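Local coordinates for oxetanocin-like protein (Pyrococcus furiosus, PDB 1XX7) that probably hydrolyses 2'-deoxyribonucleoside 5'-phosphates to the deoxyribonucleoside and phosphate, as a metal-dependent homodimer of the HD-domain family, at the interface of chains A and B. Coordinates in Å, arbitrary orientation; residue numbers count along the deposited sequence, not the author numbering. Chains: chain A/B, oxetanocin-like protein.

Four patches along one two-fold homodimer interface show how a helical protein distributes apolar packing and polar pairing over a long seam. Contact 1 lies between contact 2 and contact 4, its C-alpha centre about 10 Å from that of contact 2 and about 9 Å from that of contact 4. The C-alpha centres of contacts 3 and 4 are about 8 Å apart, and the two share A:Ile13, A:Leu14 and B:Ile138; those of contacts 2 and 3, at about 20 Å, are well separated. Helix 38-58 of chain B enters contacts 1, 2 and 4, while helix 10-18 of chain A enters 1, 3 and 4. Symmetry repeats each patch with the chains exchanged.

Contact 1: the interface of chains A and B. Residues chain A 16, 19, 73, 77, 107; chain B 43, 47.
B:Tyr43 OH, the phenol hydroxyl, donates a hydrogen bond to the backbone carbonyl O of A:Ile73, 2.7 Å away, near the end of helix 65-74. This oxygen lies at the edge of the tyrosine ring and in its plane, while the hydroxyl approaches tilted 28° from the carbonyl plane. With CG of B:Tyr43 opposite the backbone N (chi1 169°), the ring reaches across the seam to that helix end.

The remaining contacts are apolar, and B:Phe47, one turn further along helix 38-58, brings a second aromatic ring to them. A:Leu77 crosses B:Phe47 at about a right angle and presses its CD2 methyl on CE1 of the ring at 3.4 Å. Diagonally across the ring, the ortho carbon CD2 of B:Phe47 meets the CB methyl of A:Ala16, at 3.6 Å. A:Leu19 meets the tyrosine obliquely, its CD1 lying 3.9 Å from CE2. A phenylalanine in place of B:Tyr43 would probably leave the carbonyl of A:Ile73 without its phenolic donor. The patch thus joins helix 10-18 and helix 65-74 of one subunit to helix 38-58 of the other, supporting the homodimer.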
loop_
_atom_site.group_PDB
_atom_site.type_symbol
_atom_site.label_atom_id
_atom_site.label_comp_id
_atom_site.label_asym_id
_atom_site.label_seq_id
_atom_site.Cartn_x
_atom_site.Cartn_y
_atom_site.Cartn_z
ATOM N N ALA A 16 15.813 -0.959 -16.405
ATOM C CA ALA A 16 15.835 0.088 -15.383
ATOM C C ALA A 16 14.459 0.364 -14.723
ATOM O O ALA A 16 14.381 0.735 -13.551
ATOM C CB ALA A 16 16.407 1.436 -15.990
ATOM N N LEU A 19 13.695 -1.498 -11.457
ATOM C CA LEU A 19 14.125 -0.849 -10.221
ATOM C C LEU A 19 13.094 0.027 -9.607
ATOM O O LEU A 19 13.217 0.334 -8.426
ATOM C CB LEU A 19 15.387 -0.006 -10.420
ATOM C CG LEU A 19 16.661 -0.695 -10.895
ATOM C CD1 LEU A 19 17.865 0.257 -10.689
ATOM C CD2 LEU A 19 16.884 -1.972 -10.204
ATOM N N ILE A 73 24.432 5.966 -11.037
ATOM C CA ILE A 73 23.322 5.538 -11.854
ATOM C C ILE A 73 23.307 4.050 -12.096
ATOM O O ILE A 73 22.244 3.416 -11.963
ATOM C CB ILE A 73 23.264 6.309 -13.194
ATOM C CG1 ILE A 73 22.891 7.751 -12.933
ATOM C CG2 ILE A 73 22.195 5.696 -14.143
ATOM C CD1 ILE A 73 23.236 8.666 -14.089
ATOM N N LEU A 77 21.968 -1.327 -10.677
ATOM C CA LEU A 77 21.167 -1.723 -11.819
ATOM C C LEU A 77 21.126 -3.253 -12.050
ATOM O O LEU A 77 20.136 -3.780 -12.577
ATOM C CB LEU A 77 21.698 -1.026 -13.054
ATOM C CG LEU A 77 20.881 -1.059 -14.337
ATOM C CD1 LEU A 77 19.345 -0.784 -14.118
ATOM C CD2 LEU A 77 21.510 -0.032 -15.282
ATOM N N LEU A 107 24.836 -4.735 -19.985
ATOM C CA LEU A 107 25.554 -3.463 -20.180
ATOM C C LEU A 107 27.066 -3.710 -20.067
ATOM O O LEU A 107 27.736 -3.136 -19.196
ATOM C CB LEU A 107 25.129 -2.437 -19.114
ATOM C CG LEU A 107 23.748 -1.785 -19.203
ATOM C CD1 LEU A 107 23.399 -1.115 -17.883
ATOM C CD2 LEU A 107 23.705 -0.780 -20.369
ATOM N N TYR B 43 15.061 8.816 -11.536
ATOM C CA TYR B 43 16.094 7.815 -11.652
ATOM C C TYR B 43 16.206 7.383 -13.139
ATOM O O TYR B 43 17.278 7.375 -13.690
ATOM C CB TYR B 43 15.854 6.528 -10.791
ATOM C CG TYR B 43 16.873 5.507 -11.258
ATOM C CD1 TYR B 43 18.235 5.684 -10.964
ATOM C CD2 TYR B 43 16.521 4.473 -12.107
ATOM C CE1 TYR B 43 19.198 4.814 -11.464
ATOM C CE2 TYR B 43 17.476 3.594 -12.603
ATOM C CZ TYR B 43 18.817 3.781 -12.293
ATOM O OH TYR B 43 19.764 2.912 -12.808
ATOM N N PHE B 47 18.931 7.686 -16.231
ATOM C CA PHE B 47 19.429 6.513 -16.958
ATOM C C PHE B 47 19.272 6.655 -18.487
ATOM O O PHE B 47 20.194 6.305 -19.271
ATOM C CB PHE B 47 18.720 5.226 -16.493
ATOM C CG PHE B 47 19.179 3.988 -17.240
ATOM C CD1 PHE B 47 20.410 3.427 -16.978
ATOM C CD2 PHE B 47 18.392 3.414 -18.241
ATOM C CE1 PHE B 47 20.873 2.301 -17.693
ATOM C CE2 PHE B 47 18.820 2.261 -18.925
ATOM C CZ PHE B 47 20.056 1.704 -18.649
#

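Contact 2: the interface of chains A and B. Residues chain A 66, 70, 74, 110; chain B 50, 54, 65, 69.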
loop_
_atom_site.group_PDB
_atom_site.type_symbol
_atom_site.label_atom_id
_atom_site.label_comp_id
_atom_site.label_asym_id
_atom_site.label_seq_id
_atom_site.Cartn_x
_atom_site.Cartn_y
_atom_site.Cartn_z
ATOM N N GLU A 66 31.622 13.367 -14.009
ATOM C CA GLU A 66 30.990 12.577 -15.027
ATOM C C GLU A 66 31.039 11.113 -14.680
ATOM O O GLU A 66 29.971 10.456 -14.635
ATOM C CB GLU A 66 31.660 12.790 -16.381
ATOM C CG GLU A 66 31.030 12.012 -17.474
ATOM C CD GLU A 66 31.535 12.348 -18.837
ATOM O OE1 GLU A 66 32.080 13.450 -19.041
ATOM O OE2 GLU A 66 31.365 11.505 -19.719
ATOM N N LYS A 70 27.904 8.574 -13.518
ATOM C CA LYS A 70 27.582 7.332 -14.244
ATOM C C LYS A 70 27.574 6.129 -13.284
ATOM O O LYS A 70 26.713 5.265 -13.365
ATOM C CB LYS A 70 28.557 7.039 -15.366
ATOM C CG LYS A 70 28.533 7.942 -16.562
ATOM C CD LYS A 70 29.594 7.490 -17.551
ATOM C CE LYS A 70 29.666 8.372 -18.764
ATOM N NZ LYS A 70 30.428 7.719 -19.909
ATOM N N ILE A 74 24.455 3.466 -12.404
ATOM C CA ILE A 74 24.477 2.025 -12.745
ATOM C C ILE A 74 24.704 1.117 -11.522
ATOM O O ILE A 74 24.572 -0.080 -11.618
ATOM C CB ILE A 74 25.484 1.715 -13.875
ATOM C CG1 ILE A 74 26.921 2.049 -13.469
ATOM C CG2 ILE A 74 25.110 2.524 -15.167
ATOM C CD1 ILE A 74 27.646 0.990 -12.730
ATOM N N TYR A 110 29.583 -0.954 -19.091
ATOM C CA TYR A 110 29.695 -0.358 -17.756
ATOM C C TYR A 110 30.250 -1.356 -16.739
ATOM O O TYR A 110 29.978 -1.253 -15.529
ATOM C CB TYR A 110 28.335 0.167 -17.279
ATOM C CG TYR A 110 27.768 1.267 -18.146
ATOM C CD1 TYR A 110 28.545 2.381 -18.489
ATOM C CD2 TYR A 110 26.464 1.205 -18.620
ATOM C CE1 TYR A 110 28.045 3.395 -19.298
ATOM C CE2 TYR A 110 25.949 2.226 -19.416
ATOM C CZ TYR A 110 26.754 3.317 -19.751
ATOM O OH TYR A 110 26.270 4.323 -20.542
ATOM N N LEU B 50 21.641 9.197 -19.912
ATOM C CA LEU B 50 22.972 8.605 -20.111
ATOM C C LEU B 50 23.080 7.802 -21.418
ATOM O O LEU B 50 24.067 7.929 -22.163
ATOM C CB LEU B 50 23.324 7.713 -18.923
ATOM C CG LEU B 50 24.590 6.862 -19.042
ATOM C CD1 LEU B 50 25.805 7.788 -19.231
ATOM C CD2 LEU B 50 24.727 6.070 -17.804
ATOM N N GLU B 54 25.270 9.009 -24.716
ATOM C CA GLU B 54 26.287 8.113 -25.274
ATOM C C GLU B 54 25.978 7.759 -26.733
ATOM O O GLU B 54 26.880 7.604 -27.529
ATOM C CB GLU B 54 26.470 6.817 -24.433
ATOM C CG GLU B 54 27.100 7.035 -23.037
ATOM C CD GLU B 54 28.443 7.804 -23.075
ATOM O OE1 GLU B 54 29.189 7.705 -24.082
ATOM O OE2 GLU B 54 28.764 8.492 -22.074
ATOM N N VAL B 65 28.273 15.343 -21.384
ATOM C CA VAL B 65 27.581 14.243 -20.723
ATOM C C VAL B 65 27.379 14.536 -19.245
ATOM O O VAL B 65 26.257 14.442 -18.731
ATOM C CB VAL B 65 28.300 12.880 -20.939
ATOM C CG1 VAL B 65 27.570 11.747 -20.176
ATOM C CG2 VAL B 65 28.354 12.526 -22.442
ATOM N N LEU B 69 23.653 14.835 -17.292
ATOM C CA LEU B 69 23.390 14.029 -16.115
ATOM C C LEU B 69 23.041 14.874 -14.899
ATOM O O LEU B 69 22.123 14.532 -14.179
ATOM C CB LEU B 69 24.563 13.067 -15.784
ATOM C CG LEU B 69 24.911 11.986 -16.817
ATOM C CD1 LEU B 69 26.111 11.138 -16.366
ATOM C CD2 LEU B 69 23.725 11.118 -17.159
#
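The ammonium group of A:Lys70 donates a hydrogen bond, also a salt bridge, from NZ to the carboxylate OE2 of B:Glu54 at 2.8 Å. In this HD-domain homodimer the pair links helix 65-74 of one subunit to helix 38-58 of the other. The lysine comes from above the carboxylate plane, 52° out of it. Its chain is extended beyond CG, whereas that of B:Glu54 bends at chi2 (-54°) and turns the carboxylate back to meet it. On the lysine's own side, OE2 of A:Glu66 makes a longer salt bridge to NZ, at 3.9 Å. The two carboxylates approach within 4.6 Å between A:Glu66 OE2 and B:Glu54 OE2, a like-charge proximity that the ammonium group would be expected to ease.

The aliphatic part of the lysine does separate work. It crosses B:Leu50 at about a right angle, with CG placed 3.8 Å from the leucine CD1, and CG also lies 4.0 Å from CD1 of B:Leu69. A:Tyr110, poorly ordered, comes toward B:Leu50 from the opposite direction, and the positions of its ring atoms are correspondingly less certain. Where the two copies of helix 65-74 approach each other, the side chain of A:Glu66 crosses that of B:Val65 obliquely, its OE2 resting 3.6 Å from CB.

Contact 3: the interface of chains A and B. Residues chain A 10, 13-14; chain B 138, 141, 176-177, 180.
A:Ile10 and B:Leu180 reach toward each other tip to tip, CG2 of the isoleucine meeting the leucine CD1 at 3.8 Å. This isoleucine begins helix 10-18, and its side chain is incompletely modelled. B:Val177 crosses it at about a right angle, setting its CG2 methyl 3.7 Å from CG1 of A:Ile10. B:Glu176 instead slides past in the opposite direction. Because its chain is extended beyond CG (chi2 177°), the carboxylate travels beyond the isoleucine side chain to the backbone, where OE1 accepts a hydrogen bond from A:Ile10 N at 2.8 Å. The N-H comes in nearly along the C-O axis, with 157° at the hydrogen. An acidic group at the start of this helix would be expected to interact favourably with the helix dipole. An alanine in place of B:Glu176 is likely to leave the backbone N-H of A:Ile10 without this acceptor and the helix start less firmly tied to chain B.

One turn further along, A:Ile13 crosses B:Ile138 at about a right angle, and CG2 of the former lies 3.7 Å from CD1 of the latter. A:Leu14 approaches the same isoleucine obliquely. Within chain B, the CD2 methyl of B:Leu180 sits 3.8 Å above one face of the B:Tyr141 ring, offset toward its rim.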
loop_
_atom_site.group_PDB
_atom_site.type_symbol
_atom_site.label_atom_id
_atom_site.label_comp_id
_atom_site.label_asym_id
_atom_site.label_seq_id
_atom_site.Cartn_x
_atom_site.Cartn_y
_atom_site.Cartn_z
ATOM N N ILE A 10 14.997 -0.062 -25.972
ATOM C CA ILE A 10 13.859 -0.095 -25.057
ATOM C C ILE A 10 14.027 -1.156 -23.949
ATOM O O ILE A 10 13.524 -0.962 -22.844
ATOM C CB ILE A 10 12.482 -0.234 -25.850
ATOM C CG1 ILE A 10 12.040 1.112 -26.401
ATOM C CG2 ILE A 10 11.332 -0.684 -24.985
ATOM N N ILE A 13 15.816 0.107 -21.002
ATOM C CA ILE A 13 15.023 1.088 -20.304
ATOM C C ILE A 13 13.951 0.370 -19.480
ATOM O O ILE A 13 13.695 0.746 -18.357
ATOM C CB ILE A 13 14.431 2.117 -21.314
ATOM C CG1 ILE A 13 15.556 3.018 -21.798
ATOM C CG2 ILE A 13 13.380 2.935 -20.690
ATOM C CD1 ILE A 13 15.243 3.836 -22.996
ATOM N N LEU A 14 13.357 -0.659 -20.069
ATOM C CA LEU A 14 12.467 -1.603 -19.386
ATOM C C LEU A 14 13.168 -2.274 -18.208
ATOM O O LEU A 14 12.591 -2.418 -17.126
ATOM C CB LEU A 14 11.952 -2.655 -20.386
ATOM C CG LEU A 14 10.923 -2.111 -21.387
ATOM C CD1 LEU A 14 10.627 -3.143 -22.495
ATOM C CD2 LEU A 14 9.633 -1.718 -20.714
ATOM N N ILE B 138 7.028 5.220 -22.068
ATOM C CA ILE B 138 7.328 3.852 -21.796
ATOM C C ILE B 138 6.643 3.380 -20.505
ATOM O O ILE B 138 6.215 2.238 -20.441
ATOM C CB ILE B 138 8.838 3.630 -21.751
ATOM C CG1 ILE B 138 9.436 3.845 -23.157
ATOM C CG2 ILE B 138 9.156 2.236 -21.277
ATOM C CD1 ILE B 138 10.941 4.105 -23.172
ATOM N N TYR B 141 3.047 2.482 -21.179
ATOM C CA TYR B 141 3.037 1.159 -21.774
ATOM C C TYR B 141 3.170 0.088 -20.666
ATOM O O TYR B 141 2.457 -0.915 -20.664
ATOM C CB TYR B 141 4.151 1.051 -22.827
ATOM C CG TYR B 141 4.551 -0.377 -23.181
ATOM C CD1 TYR B 141 3.841 -1.120 -24.149
ATOM C CD2 TYR B 141 5.658 -0.989 -22.561
ATOM C CE1 TYR B 141 4.224 -2.443 -24.459
ATOM C CE2 TYR B 141 6.027 -2.318 -22.860
ATOM C CZ TYR B 141 5.323 -3.020 -23.810
ATOM O OH TYR B 141 5.693 -4.315 -24.099
ATOM N N GLU B 176 11.796 2.416 -31.960
ATOM C CA GLU B 176 11.584 1.306 -31.004
ATOM C C GLU B 176 10.443 1.601 -30.031
ATOM O O GLU B 176 9.693 0.710 -29.667
ATOM C CB GLU B 176 12.838 1.016 -30.183
ATOM C CG GLU B 176 13.895 0.208 -30.882
ATOM C CD GLU B 176 15.149 0.022 -30.029
ATOM O OE1 GLU B 176 15.015 -0.083 -28.800
ATOM O OE2 GLU B 176 16.270 -0.033 -30.590
ATOM N N VAL B 177 10.340 2.850 -29.600
ATOM C CA VAL B 177 9.271 3.263 -28.706
ATOM C C VAL B 177 7.939 3.324 -29.445
ATOM O O VAL B 177 6.899 2.975 -28.880
ATOM C CB VAL B 177 9.565 4.631 -28.071
ATOM C CG1 VAL B 177 8.342 5.174 -27.332
ATOM C CG2 VAL B 177 10.755 4.518 -27.134
ATOM N N LEU B 180 6.362 -0.065 -29.693
ATOM C CA LEU B 180 5.461 -0.308 -28.545
ATOM C C LEU B 180 4.186 0.504 -28.818
ATOM O O LEU B 180 3.091 -0.032 -28.857
ATOM C CB LEU B 180 6.049 0.118 -27.174
ATOM C CG LEU B 180 7.476 -0.223 -26.687
ATOM C CD1 LEU B 180 7.796 0.610 -25.428
ATOM C CD2 LEU B 180 7.719 -1.712 -26.425
#

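Contact 4: the interface of chains A and B. Residues chain A 13-14, 17, 20-21; chain B 44, 138-139, 142.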
loop_
_atom_site.group_PDB
_atom_site.type_symbol
_atom_site.label_atom_id
_atom_site.label_comp_id
_atom_site.label_asym_id
_atom_site.label_seq_id
_atom_site.Cartn_x
_atom_site.Cartn_y
_atom_site.Cartn_z
ATOM N N ILE A 13 15.816 0.107 -21.002
ATOM C CA ILE A 13 15.023 1.088 -20.304
ATOM C C ILE A 13 13.951 0.370 -19.480
ATOM O O ILE A 13 13.695 0.746 -18.357
ATOM C CB ILE A 13 14.431 2.117 -21.314
ATOM C CG1 ILE A 13 15.556 3.018 -21.798
ATOM C CG2 ILE A 13 13.380 2.935 -20.690
ATOM C CD1 ILE A 13 15.243 3.836 -22.996
ATOM N N LEU A 14 13.357 -0.659 -20.069
ATOM C CA LEU A 14 12.467 -1.603 -19.386
ATOM C C LEU A 14 13.168 -2.274 -18.208
ATOM O O LEU A 14 12.591 -2.418 -17.126
ATOM C CB LEU A 14 11.952 -2.655 -20.386
ATOM C CG LEU A 14 10.923 -2.111 -21.387
ATOM C CD1 LEU A 14 10.627 -3.143 -22.495
ATOM C CD2 LEU A 14 9.633 -1.718 -20.714
ATOM N N GLY A 17 13.388 0.251 -15.488
ATOM C CA GLY A 17 12.042 0.336 -14.928
ATOM C C GLY A 17 11.748 -0.711 -13.850
ATOM O O GLY A 17 10.976 -0.469 -12.953
ATOM N N LYS A 20 12.075 0.454 -10.384
ATOM C CA LYS A 20 10.993 1.257 -9.803
ATOM C C LYS A 20 10.100 0.422 -8.899
ATOM O O LYS A 20 9.418 0.957 -8.038
ATOM C CB LYS A 20 10.128 1.941 -10.846
ATOM C CG LYS A 20 10.874 2.963 -11.718
ATOM C CD LYS A 20 9.874 3.645 -12.640
ATOM C CE LYS A 20 10.505 4.497 -13.755
ATOM N NZ LYS A 20 9.424 5.342 -14.415
ATOM N N ARG A 21 10.102 -0.867 -9.120
ATOM C CA ARG A 21 9.184 -1.786 -8.455
ATOM C C ARG A 21 9.871 -2.699 -7.443
ATOM O O ARG A 21 9.232 -3.109 -6.502
ATOM C CB ARG A 21 8.463 -2.614 -9.496
ATOM C CG ARG A 21 7.751 -1.711 -10.429
ATOM C CD ARG A 21 6.819 -2.429 -11.293
ATOM N NE ARG A 21 7.467 -3.387 -12.159
ATOM C CZ ARG A 21 8.037 -3.113 -13.325
ATOM N NH1 ARG A 21 8.147 -1.878 -13.779
ATOM N NH2 ARG A 21 8.558 -4.101 -14.032
ATOM N N ARG B 44 15.089 6.970 -13.749
ATOM C CA ARG B 44 15.141 6.466 -15.099
ATOM C C ARG B 44 15.345 7.590 -16.122
ATOM O O ARG B 44 15.921 7.347 -17.149
ATOM C CB ARG B 44 13.928 5.576 -15.466
ATOM C CG ARG B 44 14.251 4.685 -16.678
ATOM C CD ARG B 44 13.247 3.598 -16.979
ATOM N NE ARG B 44 11.924 4.109 -17.358
ATOM C CZ ARG B 44 10.886 3.345 -17.689
ATOM N NH1 ARG B 44 11.010 2.019 -17.778
ATOM N NH2 ARG B 44 9.718 3.912 -17.964
ATOM N N ILE B 138 7.028 5.220 -22.068
ATOM C CA ILE B 138 7.328 3.852 -21.796
ATOM C C ILE B 138 6.643 3.380 -20.505
ATOM O O ILE B 138 6.215 2.238 -20.441
ATOM C CB ILE B 138 8.838 3.630 -21.751
ATOM C CG1 ILE B 138 9.436 3.845 -23.157
ATOM C CG2 ILE B 138 9.156 2.236 -21.277
ATOM C CD1 ILE B 138 10.941 4.105 -23.172
ATOM N N GLN B 139 6.554 4.247 -19.508
ATOM C CA GLN B 139 5.856 3.914 -18.258
ATOM C C GLN B 139 4.349 3.750 -18.493
ATOM O O GLN B 139 3.721 2.938 -17.831
ATOM C CB GLN B 139 6.120 4.990 -17.176
ATOM C CG GLN B 139 5.590 4.654 -15.819
ATOM C CD GLN B 139 6.263 3.417 -15.265
ATOM O OE1 GLN B 139 7.484 3.420 -15.032
ATOM N NE2 GLN B 139 5.504 2.318 -15.144
ATOM N N GLU B 142 4.046 0.318 -19.710
ATOM C CA GLU B 142 4.176 -0.636 -18.601
ATOM C C GLU B 142 2.900 -0.722 -17.737
ATOM O O GLU B 142 2.453 -1.829 -17.408
ATOM C CB GLU B 142 5.394 -0.326 -17.741
ATOM C CG GLU B 142 6.684 -0.428 -18.550
ATOM C CD GLU B 142 7.891 0.086 -17.800
ATOM O OE1 GLU B 142 8.409 -0.593 -16.850
ATOM O OE2 GLU B 142 8.321 1.172 -18.134
HETATM O O HOH W 1 9.936 -2.510 -16.697
#
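A:Ile13 lays its CG2 methyl over one face of the B:Arg44 guanidinium, 3.5 Å above the plane and toward the rim, while its contact with B:Ile138 continues alongside. The opposite face receives CE of A:Lys20, so the flat group is held between two aliphatic segments of chain A. A:Leu14 runs antiparallel to B:Glu142, its CD2 at 3.8 Å from the carboxylate carbon CD.

Polar bonds surround this packing. Bent at chi3 (64°), B:Arg44 turns NH1 to the carbonyl O of A:Ile13, a hydrogen bond of 3.0 Å with the donor standing above the carbonyl plane, 54° out of it. Within chain B, NH1 and NH2 together grip one oxygen, OE2 of B:Glu142, the shorter bond being 2.8 Å from NH1; this second-shell pairing is likely to steady the rotation of the guanidinium that faces chain A. Farther out, the extended A:Lys20 donates from NZ to the amide OE1 of B:Gln139 at 2.8 Å. A:Arg21 makes a weak salt bridge from NH1 to OE1 of B:Glu142 at 3.3 Å, the guanidinium and carboxylate planes standing 80° apart. Water 1 joins the same OE1 to the carbonyl O of A:Leu14, at 2.7 Å from the latter. In the fold, the site seats helix 10-18 and the loop after it against helices 38-58 and 123-145 of the other subunit.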